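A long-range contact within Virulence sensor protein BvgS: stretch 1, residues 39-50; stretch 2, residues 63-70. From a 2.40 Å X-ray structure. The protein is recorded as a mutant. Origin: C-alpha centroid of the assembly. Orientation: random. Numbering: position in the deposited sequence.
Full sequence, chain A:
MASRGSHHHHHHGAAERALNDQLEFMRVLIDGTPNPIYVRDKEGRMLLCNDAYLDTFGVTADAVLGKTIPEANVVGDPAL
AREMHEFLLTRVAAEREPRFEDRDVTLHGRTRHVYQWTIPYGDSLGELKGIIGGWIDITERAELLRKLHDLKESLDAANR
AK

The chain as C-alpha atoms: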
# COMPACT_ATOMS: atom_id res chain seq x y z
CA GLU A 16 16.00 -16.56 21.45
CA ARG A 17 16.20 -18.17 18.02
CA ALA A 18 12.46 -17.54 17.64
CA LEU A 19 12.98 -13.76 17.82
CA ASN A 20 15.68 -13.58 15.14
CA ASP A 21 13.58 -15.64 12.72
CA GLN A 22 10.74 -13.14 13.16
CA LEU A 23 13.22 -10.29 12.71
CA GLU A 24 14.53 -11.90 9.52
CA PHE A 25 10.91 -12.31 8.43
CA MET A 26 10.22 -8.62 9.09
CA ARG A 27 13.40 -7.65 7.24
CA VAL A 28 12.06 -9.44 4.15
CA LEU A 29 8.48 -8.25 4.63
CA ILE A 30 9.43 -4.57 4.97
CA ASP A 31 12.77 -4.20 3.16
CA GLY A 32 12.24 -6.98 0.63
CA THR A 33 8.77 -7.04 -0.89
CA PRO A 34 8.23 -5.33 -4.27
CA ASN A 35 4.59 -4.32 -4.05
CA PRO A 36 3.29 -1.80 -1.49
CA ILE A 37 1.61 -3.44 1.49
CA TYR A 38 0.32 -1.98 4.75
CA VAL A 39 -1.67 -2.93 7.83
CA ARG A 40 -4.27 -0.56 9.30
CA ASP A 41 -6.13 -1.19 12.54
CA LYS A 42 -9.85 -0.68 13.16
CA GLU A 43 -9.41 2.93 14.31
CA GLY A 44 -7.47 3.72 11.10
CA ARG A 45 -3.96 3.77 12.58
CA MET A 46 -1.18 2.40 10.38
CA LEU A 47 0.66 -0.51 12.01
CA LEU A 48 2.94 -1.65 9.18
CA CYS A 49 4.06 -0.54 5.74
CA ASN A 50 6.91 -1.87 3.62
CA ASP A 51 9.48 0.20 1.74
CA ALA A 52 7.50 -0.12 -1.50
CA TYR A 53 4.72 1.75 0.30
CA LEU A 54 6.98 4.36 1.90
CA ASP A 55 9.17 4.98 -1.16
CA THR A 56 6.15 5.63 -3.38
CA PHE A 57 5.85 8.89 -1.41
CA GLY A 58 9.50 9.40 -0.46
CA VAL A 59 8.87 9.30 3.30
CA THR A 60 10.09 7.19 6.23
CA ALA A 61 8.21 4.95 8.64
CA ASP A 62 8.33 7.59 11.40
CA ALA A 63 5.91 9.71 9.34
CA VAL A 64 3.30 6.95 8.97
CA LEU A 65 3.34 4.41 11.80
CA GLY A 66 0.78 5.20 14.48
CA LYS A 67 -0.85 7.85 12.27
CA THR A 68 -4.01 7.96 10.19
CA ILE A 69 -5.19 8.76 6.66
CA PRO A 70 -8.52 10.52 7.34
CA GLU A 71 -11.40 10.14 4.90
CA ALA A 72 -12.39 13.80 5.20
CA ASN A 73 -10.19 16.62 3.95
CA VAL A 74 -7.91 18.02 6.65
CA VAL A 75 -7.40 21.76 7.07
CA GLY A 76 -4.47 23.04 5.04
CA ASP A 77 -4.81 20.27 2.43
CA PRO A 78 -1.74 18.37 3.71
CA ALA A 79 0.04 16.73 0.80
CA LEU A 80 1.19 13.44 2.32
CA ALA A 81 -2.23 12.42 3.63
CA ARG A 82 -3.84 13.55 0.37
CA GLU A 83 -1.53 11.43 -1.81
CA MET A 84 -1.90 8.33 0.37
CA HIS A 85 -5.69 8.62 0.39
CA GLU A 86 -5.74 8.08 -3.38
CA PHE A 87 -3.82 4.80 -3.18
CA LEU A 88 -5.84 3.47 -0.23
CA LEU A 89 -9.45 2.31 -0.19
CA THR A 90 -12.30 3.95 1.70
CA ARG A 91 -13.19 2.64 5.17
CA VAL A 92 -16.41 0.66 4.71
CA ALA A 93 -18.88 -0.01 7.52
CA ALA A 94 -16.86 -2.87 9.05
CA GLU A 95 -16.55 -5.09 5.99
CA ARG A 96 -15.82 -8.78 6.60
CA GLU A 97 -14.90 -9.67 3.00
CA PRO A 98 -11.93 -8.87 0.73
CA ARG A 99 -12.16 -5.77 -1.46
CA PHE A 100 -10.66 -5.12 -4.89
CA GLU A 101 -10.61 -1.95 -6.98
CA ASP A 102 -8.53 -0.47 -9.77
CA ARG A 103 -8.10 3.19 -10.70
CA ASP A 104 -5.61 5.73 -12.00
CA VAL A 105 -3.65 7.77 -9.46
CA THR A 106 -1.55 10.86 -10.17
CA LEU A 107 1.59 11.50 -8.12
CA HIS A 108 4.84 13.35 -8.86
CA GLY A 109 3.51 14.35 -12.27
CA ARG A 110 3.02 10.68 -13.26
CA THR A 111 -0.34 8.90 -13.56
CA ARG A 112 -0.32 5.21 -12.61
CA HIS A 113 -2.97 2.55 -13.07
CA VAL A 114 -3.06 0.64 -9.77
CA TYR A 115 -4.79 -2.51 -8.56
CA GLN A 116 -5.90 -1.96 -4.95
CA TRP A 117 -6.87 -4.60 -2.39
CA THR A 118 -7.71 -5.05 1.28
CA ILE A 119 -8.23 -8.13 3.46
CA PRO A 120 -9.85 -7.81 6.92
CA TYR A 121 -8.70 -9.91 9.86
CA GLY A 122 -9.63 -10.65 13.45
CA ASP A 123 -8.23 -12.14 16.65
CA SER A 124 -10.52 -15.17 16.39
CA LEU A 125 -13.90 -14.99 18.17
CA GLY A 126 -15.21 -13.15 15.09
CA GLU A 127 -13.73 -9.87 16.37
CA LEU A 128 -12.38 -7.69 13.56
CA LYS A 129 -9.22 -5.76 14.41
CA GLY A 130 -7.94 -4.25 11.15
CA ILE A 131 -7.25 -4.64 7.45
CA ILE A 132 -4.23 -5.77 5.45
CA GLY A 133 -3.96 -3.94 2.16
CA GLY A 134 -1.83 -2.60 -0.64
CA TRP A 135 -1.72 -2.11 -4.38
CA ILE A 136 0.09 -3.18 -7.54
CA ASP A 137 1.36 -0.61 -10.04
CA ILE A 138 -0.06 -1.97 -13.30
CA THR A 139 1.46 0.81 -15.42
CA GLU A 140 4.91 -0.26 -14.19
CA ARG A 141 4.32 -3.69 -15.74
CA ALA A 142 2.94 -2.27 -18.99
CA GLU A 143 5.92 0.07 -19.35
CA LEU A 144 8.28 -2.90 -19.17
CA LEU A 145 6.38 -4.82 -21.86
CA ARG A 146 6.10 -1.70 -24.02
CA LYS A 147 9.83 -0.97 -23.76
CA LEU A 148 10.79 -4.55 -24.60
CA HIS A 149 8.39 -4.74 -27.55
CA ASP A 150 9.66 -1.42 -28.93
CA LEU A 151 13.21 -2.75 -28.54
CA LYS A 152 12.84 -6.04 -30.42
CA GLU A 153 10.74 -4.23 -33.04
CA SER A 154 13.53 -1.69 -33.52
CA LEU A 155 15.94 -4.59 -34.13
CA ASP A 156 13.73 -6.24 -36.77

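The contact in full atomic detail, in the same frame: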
# COMPACT_ATOMS: atom_id res chain seq x y z
N VAL A 39 -0.70 -2.40 6.89
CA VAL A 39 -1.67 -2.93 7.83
C VAL A 39 -2.24 -1.76 8.62
O VAL A 39 -1.49 -0.99 9.22
CB VAL A 39 -1.06 -3.98 8.78
CG1 VAL A 39 -2.09 -4.45 9.78
CG2 VAL A 39 -0.51 -5.15 7.98
N ARG A 40 -3.57 -1.64 8.63
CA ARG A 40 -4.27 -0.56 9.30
C ARG A 40 -5.28 -1.14 10.27
O ARG A 40 -6.05 -2.03 9.90
CB ARG A 40 -4.96 0.35 8.27
CG ARG A 40 -5.85 1.41 8.87
CD ARG A 40 -6.06 2.57 7.91
NE ARG A 40 -6.49 2.13 6.58
CZ ARG A 40 -6.98 2.95 5.65
NH1 ARG A 40 -7.12 4.25 5.90
NH2 ARG A 40 -7.35 2.47 4.47
N ASP A 41 -5.26 -0.66 11.51
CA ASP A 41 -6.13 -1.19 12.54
C ASP A 41 -7.56 -0.69 12.33
O ASP A 41 -7.87 0.02 11.37
CB ASP A 41 -5.61 -0.84 13.93
CG ASP A 41 -5.73 0.64 14.25
OD1 ASP A 41 -6.20 1.42 13.39
OD2 ASP A 41 -5.36 1.03 15.37
N LYS A 42 -8.45 -1.07 13.26
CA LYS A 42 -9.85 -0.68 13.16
C LYS A 42 -10.00 0.83 13.21
O LYS A 42 -10.74 1.42 12.41
CB LYS A 42 -10.66 -1.35 14.27
CG LYS A 42 -12.12 -0.93 14.34
CD LYS A 42 -12.85 -1.61 15.49
CE LYS A 42 -14.26 -1.05 15.66
NZ LYS A 42 -15.01 -1.71 16.76
N GLU A 43 -9.32 1.48 14.15
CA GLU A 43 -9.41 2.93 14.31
C GLU A 43 -8.67 3.70 13.22
O GLU A 43 -8.59 4.94 13.31
CB GLU A 43 -8.89 3.34 15.69
CG GLU A 43 -9.73 2.84 16.86
CD GLU A 43 -9.37 1.43 17.30
OE1 GLU A 43 -8.34 0.90 16.83
OE2 GLU A 43 -10.12 0.85 18.11
N GLY A 44 -8.11 3.04 12.21
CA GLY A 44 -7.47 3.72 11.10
C GLY A 44 -5.99 3.97 11.26
O GLY A 44 -5.38 4.55 10.35
N ARG A 45 -5.38 3.55 12.37
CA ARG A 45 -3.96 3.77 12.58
C ARG A 45 -3.13 2.76 11.79
O ARG A 45 -3.47 1.57 11.73
CB ARG A 45 -3.62 3.68 14.07
CG ARG A 45 -4.05 4.91 14.86
CD ARG A 45 -3.84 4.72 16.36
NE ARG A 45 -4.69 3.66 16.90
CZ ARG A 45 -4.92 3.46 18.19
NH1 ARG A 45 -5.70 2.46 18.58
NH2 ARG A 45 -4.38 4.26 19.10
N MET A 46 -2.04 3.24 11.20
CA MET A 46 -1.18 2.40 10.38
C MET A 46 -0.18 1.66 11.26
O MET A 46 0.62 2.29 11.97
CB MET A 46 -0.45 3.26 9.34
CG MET A 46 -1.37 3.86 8.29
SD MET A 46 -1.82 2.68 7.01
CE MET A 46 -0.33 2.67 6.02
N LEU A 47 -0.22 0.33 11.21
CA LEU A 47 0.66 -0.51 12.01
C LEU A 47 1.91 -0.95 11.27
O LEU A 47 2.97 -1.11 11.89
CB LEU A 47 -0.09 -1.75 12.48
CG LEU A 47 -1.42 -1.49 13.18
CD1 LEU A 47 -2.04 -2.80 13.62
CD2 LEU A 47 -1.22 -0.56 14.36
N LEU A 48 1.82 -1.16 9.96
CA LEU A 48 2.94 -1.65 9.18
C LEU A 48 2.83 -1.13 7.76
O LEU A 48 1.73 -0.96 7.23
CB LEU A 48 2.99 -3.19 9.19
CG LEU A 48 4.12 -3.85 8.41
CD1 LEU A 48 4.56 -5.13 9.11
CD2 LEU A 48 3.70 -4.17 6.98
N CYS A 49 3.99 -0.89 7.15
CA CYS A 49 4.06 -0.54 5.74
C CYS A 49 5.48 -0.83 5.27
O CYS A 49 6.44 -0.45 5.94
CB CYS A 49 3.68 0.92 5.50
SG CYS A 49 4.35 2.09 6.70
N ASN A 50 5.60 -1.50 4.13
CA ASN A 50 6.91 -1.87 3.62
C ASN A 50 7.53 -0.68 2.89
O ASN A 50 6.94 0.39 2.76
CB ASN A 50 6.80 -3.10 2.73
CG ASN A 50 5.97 -2.85 1.48
OD1 ASN A 50 5.27 -1.85 1.37
ND2 ASN A 50 6.03 -3.79 0.54
N ALA A 63 6.97 8.81 9.77
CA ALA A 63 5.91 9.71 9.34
C ALA A 63 4.57 9.02 9.15
O ALA A 63 3.58 9.70 8.85
CB ALA A 63 6.31 10.41 8.04
N VAL A 64 4.50 7.70 9.32
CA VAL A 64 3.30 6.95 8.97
C VAL A 64 2.82 6.10 10.14
O VAL A 64 1.63 6.12 10.48
CB VAL A 64 3.55 6.06 7.74
CG1 VAL A 64 2.30 5.29 7.37
CG2 VAL A 64 4.04 6.90 6.57
N LEU A 65 3.73 5.34 10.75
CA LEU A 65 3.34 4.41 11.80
C LEU A 65 2.67 5.15 12.95
O LEU A 65 3.16 6.18 13.41
CB LEU A 65 4.56 3.64 12.30
CG LEU A 65 5.28 2.77 11.28
CD1 LEU A 65 6.56 2.22 11.88
CD2 LEU A 65 4.39 1.63 10.79
N GLY A 66 1.55 4.60 13.41
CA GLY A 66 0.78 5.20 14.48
C GLY A 66 -0.11 6.35 14.06
O GLY A 66 -0.78 6.94 14.92
N LYS A 67 -0.14 6.69 12.78
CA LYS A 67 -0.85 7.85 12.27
C LYS A 67 -1.87 7.42 11.23
O LYS A 67 -1.83 6.30 10.72
CB LYS A 67 0.13 8.87 11.70
CG LYS A 67 1.06 9.42 12.77
CD LYS A 67 2.37 9.95 12.21
CE LYS A 67 3.27 10.43 13.34
NZ LYS A 67 4.57 10.96 12.85
N THR A 68 -2.82 8.31 10.94
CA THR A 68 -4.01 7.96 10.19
C THR A 68 -4.05 8.68 8.84
O THR A 68 -3.37 9.69 8.63
CB THR A 68 -5.28 8.29 10.98
OG1 THR A 68 -5.33 9.70 11.23
CG2 THR A 68 -5.30 7.55 12.30
N ILE A 69 -4.87 8.14 7.95
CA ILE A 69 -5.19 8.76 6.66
C ILE A 69 -6.68 9.09 6.68
O ILE A 69 -7.49 8.27 6.23
CB ILE A 69 -4.84 7.85 5.48
CG1 ILE A 69 -3.50 7.14 5.69
CG2 ILE A 69 -4.83 8.66 4.19
CD1 ILE A 69 -2.30 8.03 5.58
N PRO A 70 -7.09 10.25 7.18
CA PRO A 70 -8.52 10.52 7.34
C PRO A 70 -9.27 10.49 6.01
O PRO A 70 -8.71 10.78 4.95
CB PRO A 70 -8.56 11.91 7.97
CG PRO A 70 -7.21 12.09 8.59
CD PRO A 70 -6.26 11.36 7.70
O HOH W 1 -6.57 5.93 8.47

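Met46 is the centre of this contact. It has more surface covered by the other stretch than any other residue here, and it makes both direct hydrogen bonds between the two stretches. Met46 N donates to Lys67 O at 3.1 Å, and Met46 O accepts from Gly66 N at 2.9 Å. The second bond is nearly straight, with an angle of 170° at the hydrogen. The two bonds hold the backbone of Met46 against the turn of stretch 2. Met46 O also receives a CA-H contact from Leu65 CA at 3.5 Å.

The partner is a type II beta turn from Val64 to Lys67, closed by a hydrogen bond from Lys67 N to Val64 O at 3.0 Å. Gly66 sits in this turn with a positive phi of 79°, a value that favours glycine.

The side chain of Met46 is buried, and its CA-to-CB bond points toward stretch 2. Met46 CB lies 3.9 Å from Val64 CG1. The CA-to-CB bond of Cys49 also points toward stretch 2, and Cys49 SG is likewise 3.9 Å from Val64 CG1. Val64 thus has apolar contacts with two residues of the same strand.

Leu65 has the second largest covered area. Its CA-to-CB bond runs sideways, but the end of the side chain comes nearer to stretch 1. Leu65 CD2 reaches Leu47 O at 3.3 Å and Cys49 SG at 4.1 Å. The CA-to-CB bond of Leu47 points away, and the contact is with its backbone.

Thr68 extends the contact beyond the turn. Its methyl group, Thr68 CG2, lies 3.6 Å from Gly44 O and 3.9 Å from Arg45 CG. Gly44 closes a type I beta turn that begins at Asp41, and its phi of 91° and psi of 1° call for glycine. Next to it, Arg45 is tied back to the start of that turn. Arg45 N donates to Asp41 OD1 at a very short 2.5 Å, and Arg45 NE forms a salt bridge with Asp41 OD2 at 3.1 Å. The end of the Arg45 side chain leads away from stretch 2, although Arg45 CG remains 3.8 Å from Gly66 O.

A water joins the stretches where direct hydrogen bonds are lacking. Water 1 donates to Gly44 O at 2.6 Å. Water 1 accepts from Ile69 N at 2.8 Å and from Arg40 NH1 at 3.1 Å. Ile69 O lies at the edge of the Arg40 guanidinium, near its plane.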